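Local coordinates for segregation and condensation protein B (Mycobacterium tuberculosis, PDB 2Z99) that probably takes part in chromosome segregation and condensation during cell division, as the partner of ScpA and SMC in a condensin-like complex, at residues K50-A55 with E72-Y77; R133-L136 with L140-E143; A102-A107 with A122-N127; A35-T40 with Y45-K50. One frame throughout, in Å; residues are numbered along the deposited sequence.

Contact 1 of 4, residues K50-A55 with E72-Y77; sequences KLQLMA and EGWRMY
Trp74 lays its indole against helix 50-55, and three helix residues meet it from different directions. Leu51 covers one face: its CB sits 3.7 Å above the plane of the Trp74 ring, over the centre, while its CD1 stands 3.6 Å from the centroid of the five-membered ring. That methyl lies only 15° from the ring normal, a CH-pi contact. The torsion chi1 of -71° sets Trp74 CG anti to its carbonyl carbon and sends the indole from the strand to the helix. Gln52 comes in at the ring edge. Bent at chi2, it brings its amide to the far edge of the six-membered ring, with NE2 3.3 Å from Trp74 CH2 and the amide plane turned 37° from the ring. Ala55, one turn beyond Leu51, adds an oblique contact, its CB 4.1 Å from Trp74 CZ3. No hydrogen bond crosses between helix and strand, so these two segments meet by packing. Leu67 and His69 of the neighbouring strand also meet the indole, and Ala55 shares Leu67 with it. An aromatic residue of the beta-hairpin packed on the third helix is consistent with the hydrophobic core of a winged-helix domain, here the N-terminal one.

Contact 2 of 4, residues R133-L136 with L140-E143; sequences RTLL and LITE
Leu140 binds back to the end of helix 133-136 through its backbone: its N donates to Leu135 O at 2.9 Å. The donor lies almost in line with the carbonyl, the C=O...N angle being 171°, although the N-H...O angle, 142°, is well short of straight. Leu140 CB also packs 4.2 Å from Leu135 CD2. Ile141 follows with a second, weak bond to the same acceptor, Ile141 N to Leu135 O at 3.5 Å, so one carbonyl near the helix end receives two successive amides.

The side chain of Ile141 carries most of the apolar contact. With chi1 at 65°, CG1 lies between the backbone N and the carbonyl carbon, and this turns the CG1-CD1 branch to the helix, where it meets both leucines. CD1 reaches Leu135 CB at 3.7 Å, and CG1 is pressed against Leu136 CD2 at 3.4 Å, tighter than usual for two carbons. A water donates to both Leu136 O and Ile141 O and so bridges helix and strand.

Thr142 adds its backbone, with CA 4.0 Å from Leu136 CD2, and Glu143 brings OE1 only to the fringe of contact, 4.4 Å from Leu136 CD2. A weak hydrogen bond from Thr142 OG1 to Glu143 OE1 joins these two. Leu106 of helix 100-112 packs on both Leu135 and Ile141, and Phe155 of the adjoining strand on Leu136. The tight passage from the third helix into the first long strand of the wing is characteristic of the winged-helix fold, here in the C-terminal domain.

Contact 3 of 4, residues A102-A107 with A122-N127; sequences ALETLA and AVRGVN
At the end of the second helix of the C-terminal winged-helix domain, Arg124 reaches across to Glu104 and Thr105 on the first. Its side chain leaves the backbone with CG anti to the carbonyl carbon (chi1 -74°), then folds at chi2 and chi3, so that both the CD methylene and the guanidinium lie against helix 102-107. CD rests on the backbone of that helix, 3.9 Å from Thr105 CA, and NE passes 4.0 Å from Glu104 CB. Thr105 and Arg124 cross at a slant. The approach of the guanidinium to the threonine methyl is modelled too close, and its detail is doubtful.

The helix carrying Arg124 stops directly after it, in a Schellman motif. Gly125, at a phi of 77°, is the C-prime residue: Val126 N turns back to Ser121 O, and Gly125 N makes a weak bond of 3.0 Å to Ala122 O. This is the turn of the helix-turn-helix, which leads on to helix 129-137. It also folds Val126 back over the arginine, with CG2 3.9 Å above the guanidinium plane and displaced from its centre.

No hydrogen bond or salt bridge joins the two segments. Glu104 sets out in the direction of Arg124, but its carboxylate turns off, with OE2 5.7 Å from Arg124 NE, where any attraction would probably be modest. Thr105 is buried further by Val131 and Leu135 of helix 129-137, and Ala101 also packs on Arg124.

Contact 4 of 4, residues A35-T40 with Y45-K50; sequences ALAAAT and YRVAAK
Val47 carries the whole of the apolar contact between helix 35-40 and helix 45-50, both of its methyls being used. CG1, anti to the backbone N at a chi1 of 177°, meets Leu36 CB at 3.9 Å. The other methyl, CG2, turns to Ala37, whose CB lies 3.9 Å away, and it also meets Thr40 CG2 at 4.1 Å. Thr40 and Val47 run past each other in opposite directions. The threonine presents its methyl here because its OG1 is the branch anti to the backbone N (chi1 -158°).

Side chain also packs on backbone. Val47 CG2 comes within 3.7 Å of Ala37 CA, nearer than to the alanine methyl, and the two CA atoms of Ala37 and Val47 are just 5.9 Å apart. The small alanine is consistent with this close local approach, even though the segment axes pass at 9.0 Å and are inclined at 118°.

Polar bonds stay at the margins. None spans the two segments, whose own backbone bonds are helical, such as Thr40 N to Leu36 O. Gln42, in the connecting turn, accepts a hydrogen bond from Arg46 NE.

The neighbours are mostly apolar: Leu23 and Val31 adjoin Leu36, while Leu16 lies against Thr40. Tyr85 of the second subunit packs on Thr40, and Leu89 of that subunit on Ala35 and Ala39, placing helix 33-40 at the dimer interface. With Val47 set against buried neighbours, of which Ala37 is the smallest, the contact depends on shape and hydrophobic burial rather than on directional bonds, consistent with a helix-turn-helix of the N-terminal winged-helix domain.

Along the chain the order is contact 4, contact 1, contact 3, contact 2, and they fall into two pairs on opposite sides of the chain's centre. Contacts 4 and 1, with centres about 10 Å apart, share helix 44-60 and Lys50 and join through Leu36 and Leu51. Contacts 3 and 2, centres about 13 Å apart, adjoin through helix 100-112, and helix 117-124 is followed directly by helix 129-137. Between the pairs the centres are about 47 to 62 Å apart, with helix 83-94 intervening. The chain is thus an elongated molecule of two separate winged-helix domains, each with its own core; of the four, only contacts 1 and 4 touch the second subunit, partly through its helix 83-94.

Contact 1 of 4, residues K50-A55 with E72-Y77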
# COMPACT_ATOMS: atom_id res chain seq x y z
N LYS A 50 -9.74 3.32 -20.65
CA LYS A 50 -8.72 2.30 -20.42
C LYS A 50 -8.89 1.59 -19.07
O LYS A 50 -8.79 0.35 -18.98
CB LYS A 50 -7.35 2.94 -20.48
CG LYS A 50 -6.22 1.98 -20.18
CD LYS A 50 -5.33 1.81 -21.39
CE LYS A 50 -6.02 1.04 -22.49
NZ LYS A 50 -6.07 -0.40 -22.14
N LEU A 51 -9.15 2.37 -18.03
CA LEU A 51 -9.32 1.83 -16.69
C LEU A 51 -10.51 0.88 -16.67
O LEU A 51 -10.46 -0.17 -16.01
CB LEU A 51 -9.50 2.97 -15.69
CG LEU A 51 -8.25 3.81 -15.44
CD1 LEU A 51 -8.63 5.14 -14.82
CD2 LEU A 51 -7.29 3.05 -14.52
N GLN A 52 -11.56 1.22 -17.40
CA GLN A 52 -12.74 0.37 -17.42
C GLN A 52 -12.49 -0.88 -18.26
O GLN A 52 -13.13 -1.91 -18.06
CB GLN A 52 -13.95 1.13 -17.94
CG GLN A 52 -15.01 1.41 -16.87
CD GLN A 52 -15.58 0.13 -16.26
OE1 GLN A 52 -16.20 -0.68 -16.95
NE2 GLN A 52 -15.37 -0.05 -14.95
N LEU A 53 -11.56 -0.78 -19.19
CA LEU A 53 -11.23 -1.94 -20.02
C LEU A 53 -10.31 -2.86 -19.20
O LEU A 53 -10.45 -4.09 -19.23
CB LEU A 53 -10.56 -1.50 -21.32
CG LEU A 53 -10.06 -2.67 -22.18
CD1 LEU A 53 -11.21 -3.63 -22.45
CD2 LEU A 53 -9.47 -2.14 -23.48
N MET A 54 -9.36 -2.26 -18.48
CA MET A 54 -8.46 -3.03 -17.62
C MET A 54 -9.29 -3.68 -16.51
O MET A 54 -9.02 -4.80 -16.11
CB MET A 54 -7.40 -2.12 -17.01
CG MET A 54 -6.48 -1.50 -18.02
SD MET A 54 -5.40 -0.27 -17.31
CE MET A 54 -4.58 -1.30 -16.01
N ALA A 55 -10.31 -2.98 -16.02
CA ALA A 55 -11.15 -3.55 -14.98
C ALA A 55 -11.97 -4.68 -15.58
O ALA A 55 -12.24 -5.68 -14.92
CB ALA A 55 -12.08 -2.50 -14.37
N GLU A 72 -14.17 8.56 -4.86
CA GLU A 72 -12.82 9.05 -4.62
C GLU A 72 -11.91 8.78 -5.82
O GLU A 72 -10.76 9.23 -5.85
CB GLU A 72 -12.21 8.37 -3.39
CG GLU A 72 -12.75 8.80 -2.04
CD GLU A 72 -12.15 7.97 -0.91
OE1 GLU A 72 -12.61 6.82 -0.73
OE2 GLU A 72 -11.22 8.45 -0.23
N GLY A 73 -12.42 8.02 -6.79
CA GLY A 73 -11.63 7.69 -7.97
C GLY A 73 -11.46 6.20 -8.23
O GLY A 73 -12.34 5.40 -7.91
N TRP A 74 -10.32 5.82 -8.81
CA TRP A 74 -10.03 4.42 -9.14
C TRP A 74 -8.97 3.83 -8.21
O TRP A 74 -8.03 4.52 -7.80
CB TRP A 74 -9.52 4.28 -10.58
CG TRP A 74 -10.55 4.49 -11.65
CD1 TRP A 74 -10.92 5.68 -12.21
CD2 TRP A 74 -11.34 3.48 -12.29
NE1 TRP A 74 -11.89 5.47 -13.16
CE2 TRP A 74 -12.17 4.13 -13.23
CE3 TRP A 74 -11.43 2.09 -12.17
CZ2 TRP A 74 -13.07 3.45 -14.04
CZ3 TRP A 74 -12.34 1.40 -12.98
CH2 TRP A 74 -13.14 2.08 -13.90
N ARG A 75 -9.10 2.54 -7.91
CA ARG A 75 -8.16 1.87 -7.03
C ARG A 75 -8.23 0.35 -7.18
O ARG A 75 -9.29 -0.20 -7.45
CB ARG A 75 -8.49 2.26 -5.58
CG ARG A 75 -7.59 1.69 -4.50
CD ARG A 75 -8.11 2.10 -3.12
NE ARG A 75 -7.09 1.91 -2.08
CZ ARG A 75 -7.22 2.23 -0.80
NH1 ARG A 75 -8.35 2.76 -0.32
NH2 ARG A 75 -6.20 2.01 0.03
N MET A 76 -7.09 -0.32 -7.03
CA MET A 76 -7.07 -1.78 -7.11
C MET A 76 -7.46 -2.38 -5.76
O MET A 76 -6.85 -2.08 -4.73
CB MET A 76 -5.67 -2.28 -7.47
CG MET A 76 -5.20 -1.85 -8.83
SD MET A 76 -3.89 -2.86 -9.43
CE MET A 76 -2.50 -1.98 -8.79
N TYR A 77 -8.49 -3.23 -5.77
CA TYR A 77 -8.97 -3.89 -4.56
C TYR A 77 -8.79 -5.41 -4.65
O TYR A 77 -8.53 -5.96 -5.72
CB TYR A 77 -10.46 -3.62 -4.34
CG TYR A 77 -10.83 -2.17 -4.11
CD1 TYR A 77 -10.54 -1.21 -5.07
CD2 TYR A 77 -11.43 -1.76 -2.92
CE1 TYR A 77 -10.83 0.13 -4.86
CE2 TYR A 77 -11.73 -0.42 -2.69
CZ TYR A 77 -11.42 0.53 -3.66
OH TYR A 77 -11.68 1.86 -3.44

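Contact 2 of 4, residues R133-L136 with L140-E143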
# COMPACT_ATOMS: atom_id res chain seq x y z
N ARG A 133 1.54 -18.47 29.95
CA ARG A 133 0.45 -17.69 29.39
C ARG A 133 0.37 -17.86 27.88
O ARG A 133 -0.65 -18.29 27.35
CB ARG A 133 0.65 -16.22 29.72
CG ARG A 133 -0.53 -15.33 29.40
CD ARG A 133 -0.11 -13.87 29.44
NE ARG A 133 0.71 -13.57 30.61
CZ ARG A 133 1.54 -12.53 30.69
NH1 ARG A 133 1.65 -11.69 29.67
NH2 ARG A 133 2.27 -12.35 31.78
N THR A 134 1.45 -17.52 27.17
CA THR A 134 1.42 -17.62 25.72
C THR A 134 1.13 -19.06 25.29
O THR A 134 0.29 -19.29 24.43
CB THR A 134 2.73 -17.11 25.04
OG1 THR A 134 3.81 -18.01 25.33
CG2 THR A 134 3.10 -15.73 25.54
N LEU A 135 1.80 -20.03 25.90
CA LEU A 135 1.56 -21.43 25.56
C LEU A 135 0.09 -21.76 25.73
O LEU A 135 -0.47 -22.54 24.97
CB LEU A 135 2.38 -22.35 26.45
CG LEU A 135 3.87 -22.50 26.14
CD1 LEU A 135 4.46 -23.51 27.09
CD2 LEU A 135 4.06 -22.93 24.71
N LEU A 136 -0.54 -21.17 26.75
CA LEU A 136 -1.96 -21.40 27.00
C LEU A 136 -2.82 -20.73 25.94
O LEU A 136 -3.66 -21.39 25.31
CB LEU A 136 -2.35 -20.86 28.38
CG LEU A 136 -1.76 -21.57 29.60
CD1 LEU A 136 -2.20 -20.84 30.85
CD2 LEU A 136 -2.21 -23.02 29.63
N LEU A 140 -1.38 -24.57 23.06
CA LEU A 140 -0.41 -25.66 23.01
C LEU A 140 -0.48 -26.54 24.27
O LEU A 140 -0.06 -27.70 24.26
CB LEU A 140 1.01 -25.12 22.82
CG LEU A 140 1.42 -24.76 21.39
CD1 LEU A 140 0.96 -25.87 20.44
CD2 LEU A 140 0.79 -23.45 21.01
N ILE A 141 -0.99 -25.97 25.35
CA ILE A 141 -1.13 -26.71 26.61
C ILE A 141 -2.40 -26.21 27.25
O ILE A 141 -2.94 -25.19 26.84
CB ILE A 141 0.05 -26.44 27.60
CG1 ILE A 141 0.03 -24.97 28.05
CG2 ILE A 141 1.38 -26.84 26.96
CD1 ILE A 141 1.06 -24.62 29.12
N THR A 142 -2.87 -26.93 28.26
CA THR A 142 -4.08 -26.52 28.95
C THR A 142 -4.17 -27.14 30.33
O THR A 142 -3.46 -28.10 30.63
CB THR A 142 -5.34 -26.92 28.17
OG1 THR A 142 -6.48 -26.29 28.76
CG2 THR A 142 -5.53 -28.43 28.19
N GLU A 143 -5.05 -26.59 31.16
CA GLU A 143 -5.24 -27.11 32.51
C GLU A 143 -5.98 -28.44 32.43
O GLU A 143 -7.03 -28.54 31.79
CB GLU A 143 -6.03 -26.12 33.37
CG GLU A 143 -5.36 -24.75 33.53
CD GLU A 143 -5.80 -23.75 32.48
OE1 GLU A 143 -6.10 -24.17 31.33
OE2 GLU A 143 -5.84 -22.53 32.79
O HOH W 1 -5.18 -23.57 26.26

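Contact 3 of 4, residues A102-A107 with A122-N127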
# COMPACT_ATOMS: atom_id res chain seq x y z
N ALA A 102 10.55 -20.66 25.35
CA ALA A 102 9.18 -21.17 25.27
C ALA A 102 9.16 -22.64 24.85
O ALA A 102 8.53 -23.46 25.51
CB ALA A 102 8.38 -20.34 24.29
N LEU A 103 9.83 -22.98 23.75
CA LEU A 103 9.86 -24.36 23.31
C LEU A 103 10.38 -25.24 24.45
O LEU A 103 9.87 -26.33 24.71
CB LEU A 103 10.74 -24.53 22.07
CG LEU A 103 10.23 -24.08 20.69
CD1 LEU A 103 8.72 -24.23 20.64
CD2 LEU A 103 10.64 -22.65 20.41
N GLU A 104 11.41 -24.73 25.11
CA GLU A 104 12.03 -25.42 26.23
C GLU A 104 10.97 -25.80 27.25
O GLU A 104 10.84 -26.97 27.61
CB GLU A 104 13.05 -24.49 26.89
CG GLU A 104 14.38 -25.14 27.24
CD GLU A 104 15.41 -24.97 26.13
OE1 GLU A 104 15.34 -25.71 25.13
OE2 GLU A 104 16.28 -24.07 26.27
N THR A 105 10.21 -24.82 27.72
CA THR A 105 9.19 -25.10 28.72
C THR A 105 8.03 -25.89 28.15
O THR A 105 7.32 -26.58 28.88
CB THR A 105 8.67 -23.79 29.40
OG1 THR A 105 7.25 -23.85 29.54
CG2 THR A 105 9.05 -22.58 28.60
N LEU A 106 7.84 -25.81 26.84
CA LEU A 106 6.77 -26.56 26.22
C LEU A 106 7.16 -28.03 26.35
O LEU A 106 6.35 -28.87 26.73
CB LEU A 106 6.63 -26.20 24.73
CG LEU A 106 5.29 -26.43 24.04
CD1 LEU A 106 5.56 -26.61 22.56
CD2 LEU A 106 4.56 -27.65 24.58
N ALA A 107 8.42 -28.31 26.04
CA ALA A 107 8.96 -29.66 26.11
C ALA A 107 8.84 -30.24 27.51
O ALA A 107 8.55 -31.42 27.69
CB ALA A 107 10.41 -29.67 25.67
N ALA A 122 10.56 -24.96 38.54
CA ALA A 122 11.74 -25.53 39.16
C ALA A 122 12.65 -26.17 38.12
O ALA A 122 13.85 -25.89 38.07
CB ALA A 122 11.34 -26.55 40.21
N VAL A 123 12.07 -27.04 37.29
CA VAL A 123 12.83 -27.71 36.24
C VAL A 123 13.51 -26.73 35.29
O VAL A 123 14.60 -27.00 34.80
CB VAL A 123 11.92 -28.66 35.42
CG1 VAL A 123 12.62 -29.12 34.15
CG2 VAL A 123 11.55 -29.86 36.27
N ARG A 124 12.87 -25.60 35.01
CA ARG A 124 13.47 -24.62 34.11
C ARG A 124 14.44 -23.72 34.89
O ARG A 124 15.36 -23.13 34.31
CB ARG A 124 12.39 -23.74 33.47
CG ARG A 124 11.55 -24.40 32.37
CD ARG A 124 12.21 -24.36 31.00
NE ARG A 124 12.70 -23.04 30.58
CZ ARG A 124 11.96 -21.92 30.53
NH1 ARG A 124 10.68 -21.94 30.88
NH2 ARG A 124 12.50 -20.78 30.12
N GLY A 125 14.22 -23.63 36.19
CA GLY A 125 15.07 -22.81 37.03
C GLY A 125 14.75 -21.33 36.92
O GLY A 125 15.62 -20.50 37.15
N VAL A 126 13.52 -21.00 36.57
CA VAL A 126 13.12 -19.60 36.42
C VAL A 126 11.60 -19.46 36.45
O VAL A 126 10.88 -20.44 36.32
CB VAL A 126 13.61 -19.02 35.06
CG1 VAL A 126 15.13 -19.00 34.99
CG2 VAL A 126 13.06 -19.85 33.92
N ASN A 127 11.11 -18.23 36.60
CA ASN A 127 9.68 -17.97 36.60
C ASN A 127 9.20 -18.26 35.17
O ASN A 127 9.90 -17.94 34.21
CB ASN A 127 9.42 -16.51 36.95
CG ASN A 127 7.95 -16.19 37.04
OD1 ASN A 127 7.32 -16.41 38.08
ND2 ASN A 127 7.38 -15.67 35.95

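Contact 4 of 4, residues A35-T40 with Y45-K50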
# COMPACT_ATOMS: atom_id res chain seq x y z
N ALA A 35 -6.28 12.73 -12.45
CA ALA A 35 -4.94 12.70 -11.87
C ALA A 35 -4.05 11.82 -12.74
O ALA A 35 -2.93 12.19 -13.10
CB ALA A 35 -4.99 12.16 -10.46
N LEU A 36 -4.58 10.65 -13.08
CA LEU A 36 -3.86 9.70 -13.92
C LEU A 36 -3.65 10.35 -15.29
O LEU A 36 -2.54 10.36 -15.83
CB LEU A 36 -4.67 8.40 -14.03
CG LEU A 36 -4.69 7.60 -12.72
CD1 LEU A 36 -5.61 6.42 -12.82
CD2 LEU A 36 -3.29 7.13 -12.40
N ALA A 37 -4.72 10.92 -15.83
CA ALA A 37 -4.67 11.59 -17.13
C ALA A 37 -3.55 12.62 -17.13
O ALA A 37 -2.69 12.64 -18.02
CB ALA A 37 -6.00 12.26 -17.42
N ALA A 38 -3.57 13.49 -16.13
CA ALA A 38 -2.55 14.53 -16.04
C ALA A 38 -1.17 13.91 -15.90
O ALA A 38 -0.24 14.26 -16.63
CB ALA A 38 -2.84 15.45 -14.85
N ALA A 39 -1.03 12.98 -14.95
CA ALA A 39 0.25 12.32 -14.70
C ALA A 39 0.81 11.68 -15.95
O ALA A 39 2.01 11.70 -16.21
CB ALA A 39 0.08 11.28 -13.62
N THR A 40 -0.09 11.10 -16.74
CA THR A 40 0.30 10.42 -17.94
C THR A 40 0.22 11.29 -19.20
O THR A 40 0.57 10.84 -20.30
CB THR A 40 -0.55 9.19 -18.11
OG1 THR A 40 0.13 8.27 -18.96
CG2 THR A 40 -1.90 9.55 -18.71
N TYR A 45 -10.75 11.18 -21.22
CA TYR A 45 -11.70 10.24 -21.82
C TYR A 45 -11.02 8.93 -22.19
O TYR A 45 -11.63 7.87 -22.15
CB TYR A 45 -12.36 10.87 -23.06
CG TYR A 45 -11.55 10.78 -24.33
CD1 TYR A 45 -11.52 9.60 -25.08
CD2 TYR A 45 -10.76 11.85 -24.76
CE1 TYR A 45 -10.71 9.48 -26.19
CE2 TYR A 45 -9.95 11.74 -25.87
CZ TYR A 45 -9.93 10.55 -26.59
OH TYR A 45 -9.13 10.42 -27.70
N ARG A 46 -9.74 9.04 -22.57
CA ARG A 46 -8.92 7.90 -22.97
C ARG A 46 -8.57 7.07 -21.72
O ARG A 46 -8.76 5.85 -21.70
CB ARG A 46 -7.65 8.41 -23.66
CG ARG A 46 -6.65 7.36 -24.13
CD ARG A 46 -5.70 8.01 -25.14
NE ARG A 46 -4.42 7.33 -25.35
CZ ARG A 46 -4.28 6.05 -25.66
NH1 ARG A 46 -5.35 5.28 -25.79
NH2 ARG A 46 -3.07 5.54 -25.88
N VAL A 47 -8.07 7.73 -20.69
CA VAL A 47 -7.72 7.05 -19.44
C VAL A 47 -8.97 6.40 -18.84
O VAL A 47 -8.97 5.21 -18.52
CB VAL A 47 -7.11 8.06 -18.43
CG1 VAL A 47 -6.80 7.39 -17.10
CG2 VAL A 47 -5.86 8.67 -19.01
N ALA A 48 -10.04 7.18 -18.71
CA ALA A 48 -11.29 6.67 -18.16
C ALA A 48 -11.68 5.38 -18.84
O ALA A 48 -12.05 4.40 -18.19
CB ALA A 48 -12.41 7.72 -18.33
N ALA A 49 -11.63 5.38 -20.16
CA ALA A 49 -11.98 4.20 -20.94
C ALA A 49 -11.03 3.03 -20.65
O ALA A 49 -11.46 1.88 -20.46
CB ALA A 49 -11.93 4.54 -22.42
N LYS A 50 -9.74 3.32 -20.65
CA LYS A 50 -8.72 2.30 -20.42
C LYS A 50 -8.89 1.59 -19.07
O LYS A 50 -8.79 0.35 -18.98
CB LYS A 50 -7.35 2.94 -20.48
CG LYS A 50 -6.22 1.98 -20.18
CD LYS A 50 -5.33 1.81 -21.39
CE LYS A 50 -6.02 1.04 -22.49
NZ LYS A 50 -6.07 -0.40 -22.14